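Local coordinates for acinetobacter secreted protease CpaA (Acinetobacter nosocomialis M2, PDB 6O38), which cleaves proteins, probably at a zinc-dependent active site, and is exported by the type II secretion system with the help of its chaperone CpaB, at residues A[81-86]-A[92-97]; A[360-363]-A[368-371]; A[393-398]-A[421-426]. All blocks are in the same frame, centred on the assembly; numbering follows the deposited sequence.

CpaA illustrates how a secreted protease joins repeated beta-rich modules to a catalytic domain. Contact 1 comes first along the chain, in a hairpin of the first beta-sandwich domain; contact 2 is a hairpin of the last such domain, and contact 3 pairs a helix and a strand of the reprolysin-like protease domain. The centre of contact 1 lies about 54 Å from those of contacts 2 and 3, across the centre of the chain. Contacts 2 and 3 are closer, with centres about 31 Å apart. Strand 367-381, which starts in the hairpin of contact 2, runs on beside strand 416-425 of contact 3, directly connecting the last sandwich region with the protease.

Contact 1: A[81-86]-A[92-97]; sequences QFIFNS and IAQLAT
Gln94 folds its side chain back over Ile83. A turn about the CB-CG bond (chi2 -69°) bends the chain, which crosses the isoleucine at about a right angle and brings Gln94 NE2 to 3.7 Å from Ile83 CD1. The same NE2 makes a long, weak hydrogen bond to the carbonyl O of Ile92 in its own strand. Gln81 behaves differently: CG stands opposite the backbone N (chi1 -172°), the chain runs extended, and NE2 ends 3.5 Å from Gln94 CB. The two amide planes are nearly perpendicular, and the Gln81 amide meets the aliphatic CB of Gln94, not its amide.

Strands 79-85 and 90-98 form an antiparallel beta hairpin of the first StcE-type beta-sandwich domain. Ile83 and Ile92 are a hydrogen-bonded pair, with Ile83 N reaching Ile92 O at 2.8 Å and Ile92 N returning a bond to Ile83 O at 2.7 Å. Two residues further from the turn, Gln94 N donates to Gln81 O at 2.8 Å.

The sheet face opposite the isoleucines carries Phe82 and Ala93, a non-hydrogen-bonded pair, where ring atom CE1 of Phe82 lies 3.7 Å from Ala93 CB. Leu38 and Ile67 also pack on this phenylalanine. Nearer the turn, Asn85 presents CB to Ile92 CD1 at 3.7 Å, while its OD1 accepts a hydrogen bond from Gln88 N within the connection between the strands.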
loop_
_atom_site.group_PDB
_atom_site.type_symbol
_atom_site.label_atom_id
_atom_site.label_comp_id
_atom_site.label_asym_id
_atom_site.label_seq_id
_atom_site.Cartn_x
_atom_site.Cartn_y
_atom_site.Cartn_z
ATOM N N GLN A 81 20.018 6.499 -23.107
ATOM C CA GLN A 81 20.849 5.622 -23.922
ATOM C C GLN A 81 21.103 4.327 -23.166
ATOM O O GLN A 81 21.509 4.354 -22.001
ATOM C CB GLN A 81 22.178 6.295 -24.282
ATOM C CG GLN A 81 23.010 5.525 -25.293
ATOM C CD GLN A 81 24.342 6.191 -25.575
ATOM O OE1 GLN A 81 24.858 6.126 -26.691
ATOM N NE2 GLN A 81 24.909 6.835 -24.560
ATOM N N PHE A 82 20.863 3.198 -23.831
ATOM C CA PHE A 82 21.060 1.881 -23.243
ATOM C C PHE A 82 21.984 1.056 -24.125
ATOM O O PHE A 82 21.932 1.150 -25.355
ATOM C CB PHE A 82 19.727 1.144 -23.057
ATOM C CG PHE A 82 18.791 1.813 -22.094
ATOM C CD1 PHE A 82 18.839 1.520 -20.741
ATOM C CD2 PHE A 82 17.855 2.731 -22.542
ATOM C CE1 PHE A 82 17.977 2.132 -19.853
ATOM C CE2 PHE A 82 16.990 3.348 -21.658
ATOM C CZ PHE A 82 17.051 3.047 -20.312
ATOM N N ILE A 83 22.830 0.249 -23.489
ATOM C CA ILE A 83 23.709 -0.687 -24.179
ATOM C C ILE A 83 23.487 -2.062 -23.569
ATOM O O ILE A 83 23.659 -2.241 -22.357
ATOM C CB ILE A 83 25.189 -0.281 -24.079
ATOM C CG1 ILE A 83 25.425 1.063 -24.771
ATOM C CG2 ILE A 83 26.078 -1.357 -24.685
ATOM C CD1 ILE A 83 26.870 1.509 -24.764
ATOM N N PHE A 84 23.102 -3.027 -24.400
ATOM C CA PHE A 84 22.800 -4.365 -23.918
ATOM C C PHE A 84 24.059 -5.032 -23.362
ATOM O O PHE A 84 25.183 -4.544 -23.521
ATOM C CB PHE A 84 22.189 -5.208 -25.039
ATOM C CG PHE A 84 21.459 -6.431 -24.555
ATOM C CD1 PHE A 84 20.237 -6.316 -23.913
ATOM C CD2 PHE A 84 21.988 -7.696 -24.752
ATOM C CE1 PHE A 84 19.562 -7.437 -23.469
ATOM C CE2 PHE A 84 21.318 -8.821 -24.312
ATOM C CZ PHE A 84 20.103 -8.692 -23.670
ATOM N N ASN A 85 23.858 -6.163 -22.692
ATOM C CA ASN A 85 24.961 -6.916 -22.101
ATOM C C ASN A 85 24.540 -8.376 -22.017
ATOM O O ASN A 85 23.654 -8.719 -21.230
ATOM C CB ASN A 85 25.325 -6.368 -20.724
ATOM C CG ASN A 85 26.524 -7.066 -20.117
ATOM O OD1 ASN A 85 26.397 -8.130 -19.511
ATOM N ND2 ASN A 85 27.699 -6.467 -20.272
ATOM N N SER A 86 25.173 -9.230 -22.825
ATOM C CA SER A 86 24.820 -10.646 -22.824
ATOM C C SER A 86 25.248 -11.336 -21.536
ATOM O O SER A 86 24.592 -12.289 -21.099
ATOM C CB SER A 86 25.443 -11.345 -24.032
ATOM O OG SER A 86 24.973 -10.782 -25.244
ATOM N N ILE A 92 22.127 -2.032 -20.089
ATOM C CA ILE A 92 22.860 -1.165 -19.173
ATOM C C ILE A 92 22.637 0.284 -19.583
ATOM O O ILE A 92 22.847 0.650 -20.746
ATOM C CB ILE A 92 24.358 -1.514 -19.164
ATOM C CG1 ILE A 92 24.560 -2.975 -18.760
ATOM C CG2 ILE A 92 25.113 -0.589 -18.221
ATOM C CD1 ILE A 92 26.013 -3.392 -18.688
ATOM N N ALA A 93 22.214 1.109 -18.629
ATOM C CA ALA A 93 21.919 2.506 -18.911
ATOM C C ALA A 93 23.194 3.338 -18.932
ATOM O O ALA A 93 24.118 3.110 -18.144
ATOM C CB ALA A 93 20.947 3.065 -17.872
ATOM N N GLN A 94 23.236 4.311 -19.839
ATOM C CA GLN A 94 24.360 5.233 -19.984
ATOM C C GLN A 94 23.867 6.622 -19.580
ATOM O O GLN A 94 23.399 7.397 -20.414
ATOM C CB GLN A 94 24.900 5.221 -21.413
ATOM C CG GLN A 94 25.118 3.828 -21.987
ATOM C CD GLN A 94 26.265 3.094 -21.321
ATOM O OE1 GLN A 94 27.269 3.698 -20.943
ATOM N NE2 GLN A 94 26.121 1.781 -21.174
ATOM N N LEU A 95 23.974 6.928 -18.290
ATOM C CA LEU A 95 23.455 8.177 -17.751
ATOM C C LEU A 95 24.515 9.273 -17.779
ATOM O O LEU A 95 25.718 9.004 -17.741
ATOM C CB LEU A 95 22.961 7.977 -16.318
ATOM C CG LEU A 95 21.863 6.930 -16.119
ATOM C CD1 LEU A 95 21.522 6.781 -14.645
ATOM C CD2 LEU A 95 20.627 7.291 -16.928
ATOM N N ALA A 96 24.046 10.517 -17.856
ATOM C CA ALA A 96 24.930 11.673 -17.751
ATOM C C ALA A 96 25.605 11.693 -16.385
ATOM O O ALA A 96 24.932 11.766 -15.352
ATOM C CB ALA A 96 24.141 12.961 -17.980
ATOM N N THR A 97 26.932 11.629 -16.381
ATOM C CA THR A 97 27.711 11.506 -15.157
ATOM C C THR A 97 28.378 12.834 -14.822
ATOM O O THR A 97 28.959 13.483 -15.699
ATOM C CB THR A 97 28.769 10.408 -15.295
ATOM O OG1 THR A 97 28.135 9.177 -15.666
ATOM C CG2 THR A 97 29.510 10.210 -13.983
#

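Contact 2: A[360-363]-A[368-371]; sequences RFIY and WTVD
Arg360 and Asp371 form a salt bridge in which a single carboxylate oxygen does the work: NE donates to OD2 at 2.6 Å, meeting it on the anti side and somewhat out of the carboxylate plane. NH2 of Arg360 adds only a weak bond to that same oxygen. Because the guanidinium and carboxylate planes stand 80° apart, this is not the flat two-oxygen pairing of many ion pairs. The arginine chain turns at chi3 (74°) to bring NE round to the acid, and Asp371 O lies over one face of the guanidinium. The other nitrogens are held as well, NH1 by Tyr417 OH and NH2 by Ala414 O.

Next come the bonds of the antiparallel hairpin made by strands 358-364 and 367-381, in the last StcE-type beta-sandwich domain. Asp371 N donates to Arg360 O at 3.0 Å, and Ile362 N to Thr369 O at 2.9 Å, while the return bond from Thr369 N to Ile362 O is weak.

Beyond the backbone, Tyr363 and Trp368 share one sheet face in a T-shaped stack. The tyrosine edge points at the indole, Tyr363 CD1 standing over its face 3.5 Å from Trp368 CE2, and the planes meet at 68°. Tyr363 CB adds a CH-pi contact to the six-membered ring, and Trp368 NE1 hydrogen-bonds to Pro322 O. On the other sheet face, the CG2 methyls of Ile362 and Thr369 lie 4.0 Å apart. Elsewhere Phe361 CE2 packs 4.1 Å from Val370 CG2.

The carboxylate charge of buried Asp371 is probably balanced mainly by Arg360 at OD2, with a long, weak ion pair from OD1 to Arg415; the arginine's further bonds fix its guanidinium and join the hairpin to the segment containing Ala414 and Tyr417.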
loop_
_atom_site.group_PDB
_atom_site.type_symbol
_atom_site.label_atom_id
_atom_site.label_comp_id
_atom_site.label_asym_id
_atom_site.label_seq_id
_atom_site.Cartn_x
_atom_site.Cartn_y
_atom_site.Cartn_z
ATOM N N ARG A 360 -10.515 -7.730 17.388
ATOM C CA ARG A 360 -9.102 -7.644 17.720
ATOM C C ARG A 360 -8.934 -7.568 19.230
ATOM O O ARG A 360 -9.697 -6.881 19.918
ATOM C CB ARG A 360 -8.431 -6.431 17.056
ATOM C CG ARG A 360 -6.933 -6.337 17.332
ATOM C CD ARG A 360 -6.241 -5.304 16.456
ATOM N NE ARG A 360 -6.540 -3.937 16.869
ATOM C CZ ARG A 360 -7.382 -3.133 16.229
ATOM N NH1 ARG A 360 -8.009 -3.558 15.140
ATOM N NH2 ARG A 360 -7.596 -1.903 16.676
ATOM N N PHE A 361 -7.936 -8.285 19.739
ATOM C CA PHE A 361 -7.590 -8.270 21.150
ATOM C C PHE A 361 -6.109 -7.954 21.286
ATOM O O PHE A 361 -5.299 -8.331 20.434
ATOM C CB PHE A 361 -7.914 -9.612 21.825
ATOM C CG PHE A 361 -9.343 -10.049 21.654
ATOM C CD1 PHE A 361 -9.728 -10.801 20.554
ATOM C CD2 PHE A 361 -10.303 -9.708 22.592
ATOM C CE1 PHE A 361 -11.042 -11.204 20.396
ATOM C CE2 PHE A 361 -11.618 -10.108 22.439
ATOM C CZ PHE A 361 -11.987 -10.857 21.340
ATOM N N ILE A 362 -5.758 -7.256 22.361
ATOM C CA ILE A 362 -4.380 -6.855 22.613
ATOM C C ILE A 362 -4.000 -7.288 24.023
ATOM O O ILE A 362 -4.824 -7.238 24.945
ATOM C CB ILE A 362 -4.177 -5.335 22.417
ATOM C CG1 ILE A 362 -2.693 -4.970 22.500
ATOM C CG2 ILE A 362 -4.994 -4.535 23.426
ATOM C CD1 ILE A 362 -2.397 -3.533 22.122
ATOM N N TYR A 363 -2.757 -7.731 24.184
ATOM C CA TYR A 363 -2.271 -8.232 25.459
ATOM C C TYR A 363 -1.674 -7.096 26.279
ATOM O O TYR A 363 -0.925 -6.263 25.760
ATOM C CB TYR A 363 -1.230 -9.330 25.237
ATOM C CG TYR A 363 -0.912 -10.144 26.469
ATOM C CD1 TYR A 363 -1.810 -11.089 26.949
ATOM C CD2 TYR A 363 0.289 -9.979 27.145
ATOM C CE1 TYR A 363 -1.526 -11.840 28.072
ATOM C CE2 TYR A 363 0.584 -10.728 28.270
ATOM C CZ TYR A 363 -0.328 -11.657 28.729
ATOM O OH TYR A 363 -0.044 -12.405 29.848
ATOM N N TRP A 368 -5.265 -10.392 28.417
ATOM C CA TRP A 368 -5.838 -9.984 27.143
ATOM C C TRP A 368 -6.941 -8.952 27.347
ATOM O O TRP A 368 -7.634 -8.939 28.368
ATOM C CB TRP A 368 -6.381 -11.198 26.390
ATOM C CG TRP A 368 -5.301 -12.049 25.802
ATOM C CD1 TRP A 368 -4.859 -13.252 26.266
ATOM C CD2 TRP A 368 -4.517 -11.754 24.641
ATOM N NE1 TRP A 368 -3.849 -13.727 25.463
ATOM C CE2 TRP A 368 -3.621 -12.825 24.458
ATOM C CE3 TRP A 368 -4.488 -10.687 23.737
ATOM C CZ2 TRP A 368 -2.706 -12.861 23.409
ATOM C CZ3 TRP A 368 -3.579 -10.725 22.697
ATOM C CH2 TRP A 368 -2.700 -11.804 22.541
ATOM N N THR A 369 -7.103 -8.084 26.351
ATOM C CA THR A 369 -7.952 -6.909 26.468
ATOM C C THR A 369 -8.633 -6.634 25.135
ATOM O O THR A 369 -8.025 -6.801 24.073
ATOM C CB THR A 369 -7.120 -5.696 26.927
ATOM O OG1 THR A 369 -7.089 -5.650 28.359
ATOM C CG2 THR A 369 -7.678 -4.387 26.390
ATOM N N VAL A 370 -9.906 -6.231 25.200
ATOM C CA VAL A 370 -10.643 -5.864 23.996
ATOM C C VAL A 370 -9.969 -4.671 23.334
ATOM O O VAL A 370 -9.646 -3.673 23.992
ATOM C CB VAL A 370 -12.109 -5.562 24.345
ATOM C CG1 VAL A 370 -12.777 -4.774 23.229
ATOM C CG2 VAL A 370 -12.864 -6.853 24.622
ATOM N N ASP A 371 -9.755 -4.765 22.019
ATOM C CA ASP A 371 -9.058 -3.719 21.281
ATOM C C ASP A 371 -9.854 -3.210 20.082
ATOM O O ASP A 371 -9.304 -2.468 19.259
ATOM C CB ASP A 371 -7.680 -4.221 20.823
ATOM C CG ASP A 371 -6.736 -3.087 20.451
ATOM O OD1 ASP A 371 -6.573 -2.152 21.263
ATOM O OD2 ASP A 371 -6.157 -3.133 19.344
#

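Contact 3: A[393-398]-A[421-426]; sequences AAKLRM and VGYITY
Tyr423 reaches from strand 416-425 to helix 391-411 and makes every contact between the two segments, meeting Ala394, Lys395 and Met398. Its CB points toward the helix, and with CG anti to the backbone N (chi1 175°) the ring carries on to it, bridging backbones whose nearest CA atoms, those of Lys395 and Tyr423, are 7.7 Å apart.

The well-packed side is the buried one. Ala394 CB sits 3.6 Å from Tyr423 OH, near the tip of the side chain. Met398, modelled as selenomethionine, approaches the ring edge with its SE 4.1 Å from Tyr423 CE1, a Met-aromatic contact close to the ring plane. The selenium-bearing chain also packs on Tyr459 and Gln461, so it touches both this ring and strand 457-462.

The other side is the solvent side. Lys395, exposed, lays its aliphatic chain over one ring face, with CG 4.0 Å from the Tyr423 ring centroid and almost on the ring normal, a CH-pi contact. Lys395 CB adds a second touch, 3.9 Å from Tyr423 CZ. The loose part is the far end, where the chain bends at chi4 and the amine leads away from the tyrosine.

Topologically, helix 391-411, after the short helix 383-389, lies in the connection between parallel neighbouring strands 367-381 and 416-425, and the tyrosine joins it to the second of them within the reprolysin-like protease domain. The helix also faces the chaperone: Arg397 forms a salt bridge to Glu153 of CpaB, and Ala393 N hydrogen-bonds to Asp136 OD2 of CpaB.

No hydrogen bond crosses the contact, although Tyr423 OH lies 3.5 Å from Lys395 N; the attachment probably rests mainly on dispersion between aliphatic carbon, selenium and the aromatic ring, and the lysine charge is probably left to solvent.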
loop_
_atom_site.group_PDB
_atom_site.type_symbol
_atom_site.label_atom_id
_atom_site.label_comp_id
_atom_site.label_asym_id
_atom_site.label_seq_id
_atom_site.Cartn_x
_atom_site.Cartn_y
_atom_site.Cartn_z
ATOM N N ALA A 393 -23.398 -6.981 -8.541
ATOM C CA ALA A 393 -22.308 -6.010 -8.588
ATOM C C ALA A 393 -22.482 -4.905 -7.553
ATOM O O ALA A 393 -21.508 -4.487 -6.916
ATOM C CB ALA A 393 -22.195 -5.415 -9.990
ATOM N N ALA A 394 -23.709 -4.405 -7.384
ATOM C CA ALA A 394 -23.934 -3.317 -6.436
ATOM C C ALA A 394 -23.609 -3.747 -5.012
ATOM O O ALA A 394 -23.036 -2.971 -4.237
ATOM C CB ALA A 394 -25.377 -2.824 -6.534
ATOM N N LYS A 395 -23.976 -4.975 -4.644
ATOM C CA LYS A 395 -23.591 -5.498 -3.337
ATOM C C LYS A 395 -22.079 -5.646 -3.232
ATOM O O LYS A 395 -21.491 -5.381 -2.178
ATOM C CB LYS A 395 -24.286 -6.836 -3.080
ATOM C CG LYS A 395 -24.227 -7.299 -1.633
ATOM C CD LYS A 395 -25.114 -8.513 -1.405
ATOM C CE LYS A 395 -24.907 -9.101 -0.018
ATOM N NZ LYS A 395 -23.467 -9.326 0.291
ATOM N N LEU A 396 -21.433 -6.070 -4.322
ATOM C CA LEU A 396 -19.983 -6.233 -4.322
ATOM C C LEU A 396 -19.270 -4.907 -4.090
ATOM O O LEU A 396 -18.240 -4.858 -3.408
ATOM C CB LEU A 396 -19.529 -6.856 -5.643
ATOM C CG LEU A 396 -18.076 -7.326 -5.714
ATOM C CD1 LEU A 396 -17.676 -8.015 -4.422
ATOM C CD2 LEU A 396 -17.865 -8.240 -6.911
ATOM N N ARG A 397 -19.798 -3.821 -4.661
ATOM C CA ARG A 397 -19.134 -2.527 -4.549
ATOM C C ARG A 397 -19.083 -2.051 -3.102
ATOM O O ARG A 397 -18.062 -1.520 -2.651
ATOM C CB ARG A 397 -19.850 -1.500 -5.426
ATOM C CG ARG A 397 -19.015 -0.281 -5.778
ATOM C CD ARG A 397 -19.820 0.686 -6.628
ATOM N NE ARG A 397 -18.981 1.687 -7.279
ATOM C CZ ARG A 397 -18.754 2.902 -6.793
ATOM N NH1 ARG A 397 -19.299 3.270 -5.641
ATOM N NH2 ARG A 397 -17.980 3.748 -7.457
HETATM N N MSE A 398 -20.171 -2.236 -2.361
HETATM C CA MSE A 398 -20.242 -1.768 -0.982
HETATM C C MSE A 398 -19.406 -2.639 -0.049
HETATM O O MSE A 398 -18.825 -2.142 0.915
HETATM C CB MSE A 398 -21.697 -1.730 -0.509
HETATM C CG MSE A 398 -22.624 -0.974 -1.446
HETATM SE SE MSE A 398 -24.335 -0.524 -0.633
HETATM C CE MSE A 398 -23.695 0.721 0.726
ATOM N N VAL A 421 -24.731 -5.924 8.548
ATOM C CA VAL A 421 -25.750 -6.808 9.098
ATOM C C VAL A 421 -27.002 -6.849 8.244
ATOM O O VAL A 421 -27.964 -7.542 8.606
ATOM C CB VAL A 421 -26.102 -6.415 10.545
ATOM C CG1 VAL A 421 -24.886 -6.577 11.441
ATOM C CG2 VAL A 421 -26.609 -4.984 10.594
ATOM N N GLY A 422 -27.026 -6.133 7.123
ATOM C CA GLY A 422 -28.182 -6.132 6.251
ATOM C C GLY A 422 -27.943 -5.383 4.956
ATOM O O GLY A 422 -27.174 -4.418 4.924
ATOM N N TYR A 423 -28.595 -5.822 3.883
ATOM C CA TYR A 423 -28.478 -5.177 2.580
ATOM C C TYR A 423 -29.864 -5.080 1.966
ATOM O O TYR A 423 -30.513 -6.105 1.734
ATOM C CB TYR A 423 -27.530 -5.956 1.660
ATOM C CG TYR A 423 -27.443 -5.411 0.250
ATOM C CD1 TYR A 423 -26.527 -4.419 -0.075
ATOM C CD2 TYR A 423 -28.270 -5.895 -0.756
ATOM C CE1 TYR A 423 -26.442 -3.921 -1.363
ATOM C CE2 TYR A 423 -28.194 -5.402 -2.043
ATOM C CZ TYR A 423 -27.279 -4.416 -2.342
ATOM O OH TYR A 423 -27.200 -3.927 -3.625
ATOM N N ILE A 424 -30.319 -3.856 1.706
ATOM C CA ILE A 424 -31.649 -3.616 1.166
ATOM C C ILE A 424 -31.524 -2.788 -0.104
ATOM O O ILE A 424 -30.627 -1.948 -0.239
ATOM C CB ILE A 424 -32.587 -2.918 2.179
ATOM C CG1 ILE A 424 -32.082 -1.512 2.512
ATOM C CG2 ILE A 424 -32.730 -3.757 3.437
ATOM C CD1 ILE A 424 -33.035 -0.712 3.374
ATOM N N THR A 425 -32.427 -3.042 -1.045
ATOM C CA THR A 425 -32.532 -2.263 -2.270
ATOM C C THR A 425 -33.678 -1.273 -2.112
ATOM O O THR A 425 -34.831 -1.679 -1.930
ATOM C CB THR A 425 -32.764 -3.168 -3.480
ATOM O OG1 THR A 425 -31.545 -3.843 -3.817
ATOM C CG2 THR A 425 -33.245 -2.352 -4.674
ATOM N N TYR A 426 -33.361 0.018 -2.179
ATOM C CA TYR A 426 -34.354 1.045 -1.903
ATOM C C TYR A 426 -33.842 2.392 -2.393
ATOM O O TYR A 426 -32.646 2.678 -2.300
ATOM C CB TYR A 426 -34.673 1.116 -0.406
ATOM C CG TYR A 426 -35.676 2.185 -0.051
ATOM C CD1 TYR A 426 -37.030 2.004 -0.301
ATOM C CD2 TYR A 426 -35.268 3.381 0.523
ATOM C CE1 TYR A 426 -37.951 2.983 0.018
ATOM C CE2 TYR A 426 -36.179 4.362 0.842
ATOM C CZ TYR A 426 -37.519 4.160 0.590
ATOM O OH TYR A 426 -38.429 5.141 0.911
#